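Local coordinates for putative sugar kinase PH1459 (Pyrococcus horikoshii, PDB 3EWM), which probably phosphorylates a sugar, perhaps fructose, at the expense of ATP, as a member of the PfkB family of carbohydrate kinases, at the interface of chains A and B. Numbering follows the deposited sequence. Chains: chain A/B, Uncharacterized sugar kinase PH1459.

Contact 1: the interface of chains A and B. Residues chain A 59-61, 87, 89; chain B 22, 91, 102, 104.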
ATOM      1  N   ASP A  59      10.578  -6.141   4.826  1.00 11.84           N
ATOM      2  CA  ASP A  59      10.616  -4.713   4.574  1.00 11.66           C
ATOM      3  C   ASP A  59      10.444  -3.958   5.888  1.00 11.62           C
ATOM      4  O   ASP A  59      10.167  -4.579   6.918  1.00 11.33           O
ATOM      5  CB  ASP A  59       9.616  -4.317   3.476  1.00 11.76           C
ATOM      6  CG  ASP A  59       8.166  -4.699   3.784  1.00 11.96           C
ATOM      7  OD1 ASP A  59       7.681  -4.441   4.898  1.00 10.67           O
ATOM      8  OD2 ASP A  59       7.494  -5.214   2.862  1.00 10.01           O
ATOM      9  N   PRO A  60      10.631  -2.622   5.870  1.00 11.89           N
ATOM     10  CA  PRO A  60      10.544  -1.835   7.091  1.00 11.49           C
ATOM     11  C   PRO A  60       9.195  -1.968   7.784  1.00 10.27           C
ATOM     12  O   PRO A  60       9.123  -1.874   9.004  1.00  9.05           O
ATOM     13  CB  PRO A  60      10.708  -0.408   6.594  1.00 11.99           C
ATOM     14  CG  PRO A  60      11.569  -0.567   5.352  1.00 13.17           C
ATOM     15  CD  PRO A  60      10.970  -1.781   4.710  1.00 12.12           C
ATOM     16  N   PHE A  61       8.143  -2.165   6.996  1.00  9.46           N
ATOM     17  CA  PHE A  61       6.797  -2.236   7.552  1.00  8.87           C
ATOM     18  C   PHE A  61       6.607  -3.555   8.267  1.00  8.25           C
ATOM     19  O   PHE A  61       5.980  -3.612   9.316  1.00  8.48           O
ATOM     20  CB  PHE A  61       5.739  -2.000   6.464  1.00  8.21           C
ATOM     21  CG  PHE A  61       5.591  -0.542   6.067  1.00  9.83           C
ATOM     22  CD1 PHE A  61       6.354   0.461   6.702  1.00  9.19           C
ATOM     23  CD2 PHE A  61       4.686  -0.167   5.085  1.00 10.78           C
ATOM     24  CE1 PHE A  61       6.208   1.803   6.368  1.00  9.02           C
ATOM     25  CE2 PHE A  61       4.532   1.176   4.745  1.00 11.55           C
ATOM     26  CZ  PHE A  61       5.293   2.159   5.385  1.00  9.87           C
ATOM     27  N   THR A  87       4.685  -6.141   2.839  1.00  9.79           N
ATOM     28  CA  THR A  87       3.843  -6.149   4.006  1.00  9.12           C
ATOM     29  C   THR A  87       2.458  -5.611   3.656  1.00  8.46           C
ATOM     30  O   THR A  87       2.322  -4.631   2.917  1.00  8.05           O
ATOM     31  CB  THR A  87       4.500  -5.296   5.094  1.00  8.47           C
ATOM     32  OG1 THR A  87       5.740  -5.912   5.488  1.00  9.43           O
ATOM     33  CG2 THR A  87       3.598  -5.171   6.292  1.00  8.14           C
ATOM     34  N   ILE A  89      -0.864  -3.630   3.621  1.00  8.75           N
ATOM     35  CA  ILE A  89      -1.212  -2.270   3.894  1.00  8.98           C
ATOM     36  C   ILE A  89      -2.696  -2.085   3.600  1.00  8.72           C
ATOM     37  O   ILE A  89      -3.284  -2.714   2.708  1.00  8.28           O
ATOM     38  CB  ILE A  89      -0.377  -1.237   3.060  1.00  9.42           C
ATOM     39  CG1 ILE A  89      -0.552  -1.505   1.568  1.00 11.00           C
ATOM     40  CG2 ILE A  89       1.125  -1.167   3.521  1.00  9.11           C
ATOM     41  CD1 ILE A  89      -0.209  -0.326   0.734  1.00 17.77           C
TER
ATOM     42  N   LEU B  22      11.693   4.330   7.393  1.00 13.40           N
ATOM     43  CA  LEU B  22      10.293   4.032   7.118  1.00 13.24           C
ATOM     44  C   LEU B  22       9.645   3.176   8.193  1.00 13.44           C
ATOM     45  O   LEU B  22       8.459   3.343   8.482  1.00 13.73           O
ATOM     46  CB  LEU B  22      10.157   3.367   5.744  1.00 13.19           C
ATOM     47  CG  LEU B  22      10.412   4.322   4.581  1.00 13.13           C
ATOM     48  CD1 LEU B  22      10.649   3.543   3.279  1.00 15.04           C
ATOM     49  CD2 LEU B  22       9.261   5.359   4.444  1.00 11.54           C
ATOM     50  N   PHE B  91       6.043   4.346  -0.472  1.00  9.55           N
ATOM     51  CA  PHE B  91       6.284   5.066   0.780  1.00 10.51           C
ATOM     52  C   PHE B  91       7.675   5.609   0.705  1.00 11.19           C
ATOM     53  O   PHE B  91       8.618   4.860   0.469  1.00 11.43           O
ATOM     54  CB  PHE B  91       6.134   4.131   1.953  1.00  9.63           C
ATOM     55  CG  PHE B  91       4.765   3.578   2.074  1.00  9.88           C
ATOM     56  CD1 PHE B  91       3.806   4.234   2.851  1.00 10.14           C
ATOM     57  CD2 PHE B  91       4.402   2.440   1.352  1.00 10.06           C
ATOM     58  CE1 PHE B  91       2.509   3.741   2.946  1.00 10.38           C
ATOM     59  CE2 PHE B  91       3.109   1.951   1.425  1.00 10.40           C
ATOM     60  CZ  PHE B  91       2.163   2.601   2.233  1.00  9.73           C
ATOM     61  N   LEU B 102       9.769   2.449  -0.140  1.00 14.52           N
ATOM     62  CA  LEU B 102       9.227   1.116  -0.134  1.00 13.34           C
ATOM     63  C   LEU B 102       8.176   1.163  -1.218  1.00 12.24           C
ATOM     64  O   LEU B 102       7.094   1.749  -1.032  1.00 10.79           O
ATOM     65  CB  LEU B 102       8.602   0.773   1.225  1.00 13.47           C
ATOM     66  CG  LEU B 102       7.893  -0.590   1.220  1.00 13.92           C
ATOM     67  CD1 LEU B 102       8.852  -1.717   0.876  1.00 14.61           C
ATOM     68  CD2 LEU B 102       7.159  -0.871   2.534  1.00 13.92           C
ATOM     69  N   TYR B 104       5.572  -0.606  -3.772  1.00 10.75           N
ATOM     70  CA  TYR B 104       4.706  -1.769  -3.891  1.00 10.85           C
ATOM     71  C   TYR B 104       4.631  -2.099  -5.360  1.00 11.19           C
ATOM     72  O   TYR B 104       4.150  -1.296  -6.153  1.00 10.83           O
ATOM     73  CB  TYR B 104       3.318  -1.490  -3.289  1.00  9.91           C
ATOM     74  CG  TYR B 104       3.376  -1.712  -1.797  1.00  9.99           C
ATOM     75  CD1 TYR B 104       4.178  -0.901  -0.984  1.00  9.31           C
ATOM     76  CD2 TYR B 104       2.707  -2.777  -1.213  1.00  8.69           C
ATOM     77  CE1 TYR B 104       4.278  -1.133   0.380  1.00 10.05           C
ATOM     78  CE2 TYR B 104       2.790  -3.012   0.138  1.00  7.31           C
ATOM     79  CZ  TYR B 104       3.595  -2.199   0.930  1.00  8.70           C
ATOM     80  OH  TYR B 104       3.707  -2.430   2.271  1.00  9.18           O
TER
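The backbone at A:Phe61 is helical, in the first turn of helix 60-71, while B:Phe91, which it meets across the interface, has the extended backbone of strand 88-93. The A:Phe61 ring drives its edge into the face of B:Phe91: the centroids are 4.7 Å apart, the planes stand at 72°, and CE2 lies over the middle of the partner ring. In B:Phe91, CG sits beside the backbone N, opposite the carbonyl carbon (chi1 -63°), and the ring turns its face toward the intruding edge. At the far end of that ring, B:Phe91 CZ lies 4.1 Å from A:Ile89 CD1. With an alanine in place of B:Phe91, the edge of A:Phe61 would probably lose the aromatic face it rests on, leaving a gap beside A:Ile89 CD1 as well. One face of A:Phe61 receives the methyl CD2 of B:Leu102, 4.0 Å from the ring centroid, in a CH-pi contact displaced toward the rim. At its edge the backbone carbonyl O of B:Leu22 lies in the ring plane, 3.5 Å from CE1. A:Pro60 CB packs beside B:Leu22 CB at 3.9 Å. A polar clamp borders this apolar wedge. The phenol OH of B:Tyr104 donates to the carbonyl O of A:Thr87 at 2.7 Å, with a C=O...donor angle of 138° and a modest tilt from the carbonyl plane. A:Thr87 is held in turn by the carboxylate of A:Asp59. Its N donates to the syn lone pair of A:Asp59 OD2 at 3.0 Å. Its hydroxyl OG1 donates to A:Asp59 OD1 at 2.5 Å. This bidentate grip probably positions the A:Thr87 carbonyl for the tyrosine. In the fold, the start of helix 60-71 and the loop entering strand 88-93 of chain A press on strands 88-93 and 100-103 of chain B, within a two-fold symmetric interface.

Contact 2: the interface of chains A and B. Residues chain A 14, 30, 61; chain B 22, 24-25, 28, 91.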
ATOM      1  N   LEU A  14      -3.019   2.475   7.442  1.00  8.86           N
ATOM      2  CA  LEU A  14      -2.702   3.873   7.192  1.00  9.42           C
ATOM      3  C   LEU A  14      -3.987   4.629   7.417  1.00  9.28           C
ATOM      4  O   LEU A  14      -4.919   4.559   6.631  1.00  8.74           O
ATOM      5  CB  LEU A  14      -2.136   4.053   5.798  1.00  9.82           C
ATOM      6  CG  LEU A  14      -0.726   3.451   5.848  1.00 11.66           C
ATOM      7  CD1 LEU A  14      -0.440   2.598   4.612  1.00 15.17           C
ATOM      8  CD2 LEU A  14       0.303   4.529   6.077  1.00 15.33           C
ATOM      9  N   LYS A  30       0.410   5.891  10.442  1.00 10.44           N
ATOM     10  CA  LYS A  30       0.780   4.489  10.312  1.00 10.01           C
ATOM     11  C   LYS A  30       0.613   3.798  11.662  1.00 10.29           C
ATOM     12  O   LYS A  30       1.144   4.246  12.681  1.00  9.74           O
ATOM     13  CB  LYS A  30       2.222   4.361   9.794  1.00 10.19           C
ATOM     14  CG  LYS A  30       2.927   3.026  10.075  1.00  9.86           C
ATOM     15  CD  LYS A  30       4.215   2.903   9.226  1.00  9.84           C
ATOM     16  CE  LYS A  30       5.377   2.316  10.038  1.00 10.17           C
ATOM     17  NZ  LYS A  30       5.794   3.213  11.190  1.00 11.00           N
ATOM     18  N   PHE A  61       8.143  -2.165   6.996  1.00  9.46           N
ATOM     19  CA  PHE A  61       6.797  -2.236   7.552  1.00  8.87           C
ATOM     20  C   PHE A  61       6.607  -3.555   8.267  1.00  8.25           C
ATOM     21  O   PHE A  61       5.980  -3.612   9.316  1.00  8.48           O
ATOM     22  CB  PHE A  61       5.739  -2.000   6.464  1.00  8.21           C
ATOM     23  CG  PHE A  61       5.591  -0.542   6.067  1.00  9.83           C
ATOM     24  CD1 PHE A  61       6.354   0.461   6.702  1.00  9.19           C
ATOM     25  CD2 PHE A  61       4.686  -0.167   5.085  1.00 10.78           C
ATOM     26  CE1 PHE A  61       6.208   1.803   6.368  1.00  9.02           C
ATOM     27  CE2 PHE A  61       4.532   1.176   4.745  1.00 11.55           C
ATOM     28  CZ  PHE A  61       5.293   2.159   5.385  1.00  9.87           C
TER
ATOM     29  N   LEU B  22      11.693   4.330   7.393  1.00 13.40           N
ATOM     30  CA  LEU B  22      10.293   4.032   7.118  1.00 13.24           C
ATOM     31  C   LEU B  22       9.645   3.176   8.193  1.00 13.44           C
ATOM     32  O   LEU B  22       8.459   3.343   8.482  1.00 13.73           O
ATOM     33  CB  LEU B  22      10.157   3.367   5.744  1.00 13.19           C
ATOM     34  CG  LEU B  22      10.412   4.322   4.581  1.00 13.13           C
ATOM     35  CD1 LEU B  22      10.649   3.543   3.279  1.00 15.04           C
ATOM     36  CD2 LEU B  22       9.261   5.359   4.444  1.00 11.54           C
ATOM     37  N   ASP B  24       9.914   3.457  11.218  1.00 13.21           N
ATOM     38  CA  ASP B  24       9.546   4.281  12.370  1.00 13.13           C
ATOM     39  C   ASP B  24       8.653   5.457  12.046  1.00 12.74           C
ATOM     40  O   ASP B  24       8.023   6.015  12.942  1.00 13.22           O
ATOM     41  CB  ASP B  24      10.809   4.741  13.109  1.00 13.31           C
ATOM     42  CG  ASP B  24      11.679   3.588  13.495  1.00 12.92           C
ATOM     43  OD1 ASP B  24      11.158   2.616  14.068  1.00 12.44           O
ATOM     44  OD2 ASP B  24      12.880   3.630  13.190  1.00 15.21           O
ATOM     45  N   VAL B  25       8.590   5.830  10.771  1.00 12.41           N
ATOM     46  CA  VAL B  25       7.788   6.982  10.330  1.00 12.12           C
ATOM     47  C   VAL B  25       6.298   6.745  10.621  1.00 12.49           C
ATOM     48  O   VAL B  25       5.733   5.743  10.204  1.00 12.32           O
ATOM     49  CB  VAL B  25       8.013   7.315   8.826  1.00 12.04           C
ATOM     50  CG1 VAL B  25       6.952   8.317   8.326  1.00 11.26           C
ATOM     51  CG2 VAL B  25       9.424   7.869   8.620  1.00 11.41           C
ATOM     52  N   PHE B  28       2.426   9.960   7.039  1.00 11.32           N
ATOM     53  CA  PHE B  28       2.670  10.107   5.613  1.00 10.40           C
ATOM     54  C   PHE B  28       1.707  11.095   4.964  1.00 10.56           C
ATOM     55  O   PHE B  28       0.504  11.110   5.270  1.00 10.21           O
ATOM     56  CB  PHE B  28       2.530   8.765   4.908  1.00 10.36           C
ATOM     57  CG  PHE B  28       3.551   7.752   5.334  1.00  9.69           C
ATOM     58  CD1 PHE B  28       4.784   7.685   4.706  1.00  9.49           C
ATOM     59  CD2 PHE B  28       3.293   6.902   6.397  1.00  9.59           C
ATOM     60  CE1 PHE B  28       5.728   6.762   5.090  1.00  6.84           C
ATOM     61  CE2 PHE B  28       4.244   5.967   6.798  1.00 10.01           C
ATOM     62  CZ  PHE B  28       5.469   5.905   6.139  1.00 10.17           C
ATOM     63  N   PHE B  91       6.043   4.346  -0.472  1.00  9.55           N
ATOM     64  CA  PHE B  91       6.284   5.066   0.780  1.00 10.51           C
ATOM     65  C   PHE B  91       7.675   5.609   0.705  1.00 11.19           C
ATOM     66  O   PHE B  91       8.618   4.860   0.469  1.00 11.43           O
ATOM     67  CB  PHE B  91       6.134   4.131   1.953  1.00  9.63           C
ATOM     68  CG  PHE B  91       4.765   3.578   2.074  1.00  9.88           C
ATOM     69  CD1 PHE B  91       3.806   4.234   2.851  1.00 10.14           C
ATOM     70  CD2 PHE B  91       4.402   2.440   1.352  1.00 10.06           C
ATOM     71  CE1 PHE B  91       2.509   3.741   2.946  1.00 10.38           C
ATOM     72  CE2 PHE B  91       3.109   1.951   1.425  1.00 10.40           C
ATOM     73  CZ  PHE B  91       2.163   2.601   2.233  1.00  9.73           C
TER
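A:Leu14 meets B:Phe91 from the opposite direction in this PfkB-family carbohydrate kinase, whose members commonly pair through a beta-sheet lid. The tight part is apolar. A:Leu14 CD1 approaches the outer end of the B:Phe91 ring, 3.5 Å from CZ. Its other methyl, CD2, packs against B:Phe28 CD2. B:Phe28 adds its own far end, CZ, at 3.8 Å from A:Phe61 CZ, so the A:Phe61 ring end is flanked by B:Phe28 as well as B:Phe91. Within chain B, B:Phe91 CD1 stands over the centre of one face of B:Phe28, and B:Val25 CG1 packs against the opposite face. These two contacts probably limit rotation of the ring and present its rim to chain A. Along that rim the aliphatic stem of A:Lys30 crosses obliquely, with CB in the ring plane and CD 3.9 Å from CE2. The looser, polar side begins at the lysine's end, where chain A buries none of B:Asp24 and 11 Å² of B:Val25, against 44 Å² buried on A:Phe61 by chain B. The lysine stem leaves with CG opposite the backbone N (chi1 159°), then bends at chi3 and chi4 to bring NZ 2.7 Å from the carbonyl O of B:Val25. This hydrogen bond is angled: the donor stands 50° out of the carbonyl plane, with a C=O...donor angle of 129°. B:Asp24 OD1 remains 6.1 Å from A:Lys30 NZ, without a salt bridge, although its opposite charge may provide a weak long-range attraction.

The C-alpha centres of contact 1 and contact 2 are about 7 Å apart, and both include A:Phe61, B:Leu22 and B:Phe91. They are therefore adjoining parts of one largely apolar patch with polar bonds at its margins. Both use helix 60-71 of chain A and strand 88-93 of chain B; contact 1 adds strand 100-103 of chain B, contact 2 strand 11-16 of chain A and strand 27-33 of both chains. Because the interface is two-fold symmetric, each patch recurs with the chains exchanged. This is consistent with a PfkB-type dimer, although the deposited assembly alone does not establish the state in solution.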